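Side-chain contact in uncharacterized protein (Streptomyces malaysiense, PDB 6ZYL), which hydroxylates the beta position of a residue in thioholgamide as a non-heme monooxygenase, probably iron- and 2-oxoglutarate-dependent: residues 285-288 and 289-292. Sequence-based numbering, arbitrary orientation.
Sequences RRQK and RINQ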
ATOM      1  N   ARG A 285       8.806 -15.112   4.508  1.00 20.92           N
ATOM      2  CA  ARG A 285       9.496 -14.948   3.233  1.00 22.07           C
ATOM      3  C   ARG A 285       9.751 -13.478   2.934  1.00 20.95           C
ATOM      4  O   ARG A 285      10.858 -13.094   2.540  1.00 24.18           O
ATOM      5  CB  ARG A 285       8.660 -15.593   2.127  1.00 25.01           C
ATOM      6  CG  ARG A 285       9.212 -15.476   0.723  1.00 25.53           C
ATOM      7  CD  ARG A 285       8.239 -16.122  -0.276  1.00 24.41           C
ATOM      8  NE  ARG A 285       8.002 -17.529   0.040  1.00 26.94           N
ATOM      9  CZ  ARG A 285       6.824 -18.043   0.383  1.00 28.11           C
ATOM     10  NH1 ARG A 285       5.744 -17.276   0.448  1.00 22.57           N
ATOM     11  NH2 ARG A 285       6.727 -19.336   0.659  1.00 26.03           N
ATOM     12  N   ARG A 286       8.735 -12.635   3.124  1.00 23.08           N
ATOM     13  CA  ARG A 286       8.886 -11.223   2.786  1.00 21.50           C
ATOM     14  C   ARG A 286       9.869 -10.531   3.721  1.00 20.52           C
ATOM     15  O   ARG A 286      10.725  -9.763   3.269  1.00 20.27           O
ATOM     16  CB  ARG A 286       7.528 -10.523   2.833  1.00 21.87           C
ATOM     17  CG  ARG A 286       7.603  -9.019   2.608  1.00 20.94           C
ATOM     18  CD  ARG A 286       8.212  -8.683   1.251  1.00 18.44           C
ATOM     19  NE  ARG A 286       7.521  -9.371   0.163  1.00 17.71           N
ATOM     20  CZ  ARG A 286       6.324  -9.028  -0.300  1.00 20.87           C
ATOM     21  NH1 ARG A 286       5.680  -7.992   0.223  1.00 21.92           N
ATOM     22  NH2 ARG A 286       5.771  -9.717  -1.291  1.00 21.74           N
ATOM     23  N   GLN A 287       9.757 -10.776   5.027  1.00 21.55           N
ATOM     24  CA  GLN A 287      10.633 -10.090   5.971  1.00 22.53           C
ATOM     25  C   GLN A 287      12.086 -10.508   5.792  1.00 24.62           C
ATOM     26  O   GLN A 287      12.993  -9.706   6.040  1.00 25.39           O
ATOM     27  CB  GLN A 287      10.162 -10.347   7.402  1.00 22.57           C
ATOM     28  CG  GLN A 287       8.793  -9.740   7.711  1.00 23.97           C
ATOM     29  CD  GLN A 287       8.663  -8.290   7.254  1.00 27.75           C
ATOM     30  OE1 GLN A 287       7.918  -7.983   6.321  1.00 29.16           O
ATOM     31  NE2 GLN A 287       9.395  -7.396   7.905  1.00 25.43           N
ATOM     32  N   LYS A 288      12.335 -11.746   5.358  1.00 23.70           N
ATOM     33  CA  LYS A 288      13.691 -12.119   4.974  1.00 24.58           C
ATOM     34  C   LYS A 288      14.202 -11.211   3.863  1.00 29.38           C
ATOM     35  O   LYS A 288      15.344 -10.739   3.908  1.00 26.69           O
ATOM     36  CB  LYS A 288      13.737 -13.579   4.526  1.00 25.06           C
ATOM     37  CG  LYS A 288      13.757 -14.595   5.657  1.00 25.98           C
ATOM     38  CD  LYS A 288      13.635 -16.012   5.107  1.00 25.33           C
ATOM     39  CE  LYS A 288      13.668 -17.052   6.214  1.00 26.84           C
ATOM     40  NZ  LYS A 288      13.350 -18.416   5.704  1.00 27.24           N
ATOM     41  N   ARG A 289      13.358 -10.951   2.859  1.00 25.81           N
ATOM     42  CA  ARG A 289      13.726 -10.036   1.785  1.00 26.91           C
ATOM     43  C   ARG A 289      13.985  -8.636   2.326  1.00 28.61           C
ATOM     44  O   ARG A 289      15.023  -8.027   2.041  1.00 30.04           O
ATOM     45  CB  ARG A 289      12.618  -9.995   0.729  1.00 28.64           C
ATOM     46  CG  ARG A 289      12.379 -11.293  -0.026  1.00 26.57           C
ATOM     47  CD  ARG A 289      11.924 -11.006  -1.468  1.00 25.51           C
ATOM     48  NE  ARG A 289      12.930 -10.218  -2.172  1.00 28.26           N
ATOM     49  CZ  ARG A 289      12.707  -9.039  -2.742  1.00 27.94           C
ATOM     50  NH1 ARG A 289      11.495  -8.500  -2.728  1.00 24.54           N
ATOM     51  NH2 ARG A 289      13.705  -8.401  -3.336  1.00 24.85           N
ATOM     52  N   ILE A 290      13.041  -8.103   3.106  1.00 27.91           N
ATOM     53  CA  ILE A 290      13.190  -6.755   3.651  1.00 28.42           C
ATOM     54  C   ILE A 290      14.466  -6.659   4.477  1.00 33.86           C
ATOM     55  O   ILE A 290      15.264  -5.728   4.314  1.00 35.03           O
ATOM     56  CB  ILE A 290      11.957  -6.373   4.489  1.00 31.15           C
ATOM     57  CG1 ILE A 290      10.676  -6.454   3.653  1.00 26.48           C
ATOM     58  CG2 ILE A 290      12.135  -4.979   5.084  1.00 32.89           C
ATOM     59  CD1 ILE A 290      10.686  -5.600   2.403  1.00 32.47           C
ATOM     60  N   ASN A 291      14.667  -7.614   5.390  1.00 32.58           N
ATOM     61  CA  ASN A 291      15.888  -7.635   6.190  1.00 32.90           C
ATOM     62  C   ASN A 291      17.119  -7.551   5.300  1.00 35.62           C
ATOM     63  O   ASN A 291      18.110  -6.897   5.649  1.00 38.69           O
ATOM     64  CB  ASN A 291      15.943  -8.907   7.040  1.00 30.67           C
ATOM     65  CG  ASN A 291      14.956  -8.890   8.186  1.00 37.39           C
ATOM     66  OD1 ASN A 291      14.441  -7.839   8.564  1.00 37.46           O
ATOM     67  ND2 ASN A 291      14.687 -10.064   8.752  1.00 33.13           N
ATOM     68  N   GLN A 292      17.060  -8.188   4.129  1.00 33.00           N
ATOM     69  CA  GLN A 292      18.223  -8.268   3.252  1.00 34.99           C
ATOM     70  C   GLN A 292      18.481  -6.935   2.561  1.00 44.90           C
ATOM     71  O   GLN A 292      19.623  -6.463   2.508  1.00 44.08           O
ATOM     72  CB  GLN A 292      18.012  -9.384   2.223  1.00 40.23           C
ATOM     73  CG  GLN A 292      19.283  -9.959   1.636  1.00 46.23           C
ATOM     74  CD  GLN A 292      19.980 -10.917   2.576  1.00 57.70           C
ATOM     75  OE1 GLN A 292      21.147 -10.723   2.923  1.00 49.39           O
ATOM     76  NE2 GLN A 292      19.275 -11.964   2.986  1.00 52.40           N
TER
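R285 meets R289 one helical turn on: its carbonyl O takes a weak, long bond from R289 N (3.3 Å). The CG methylene of R289 rests 3.5 Å from that same R285 O. The R285 guanidinium lies off to one side, where NE makes a salt bridge with E247.

R286 adds a side-chain contact to the backbone bond, in which I290 N reaches R286 O at 2.9 Å. With CG anti to the backbone N (chi1 175°) and bends at chi2 and chi3, the R286 chain brings its CD methylene to 4.1 Å from both CG1 and CD1 of I290; the two side chains cross at a slant, and the contact is purely aliphatic. Beyond it the guanidinium of R286 lies in a cation-pi arrangement with W110, donates from NH2 to W110 O and forms a salt bridge with D248. R289 donates from NH2 to G135 O and from NE to A245 O, and its NH1 makes a salt bridge with the other carboxylate oxygen of D248, an acid that probably offsets the like charges of R286 NE and R289 NH1, 5.0 Å apart. Both arginines thus fasten the C-terminal helix 273-295 to strand 107-117 of the main sheet, part of the double-stranded beta-helix (jelly-roll) core expected of a PhyH-family enzyme, and to the loop before strand 249-254.

Q287, bent at chi2, runs alongside I290 in the same direction, its OE1 near I290 CG1. Q287 O accepts from N291 N at 2.8 Å, with the donor tilted 27° from the carbonyl plane. The amide carbon CG of N291 folds back to within 3.0 Å of Q287 O, but ND2 is badly angled for a bond to it.

K288 O receives Q292 N at 3.1 Å in a more bent bond (135° at the hydrogen).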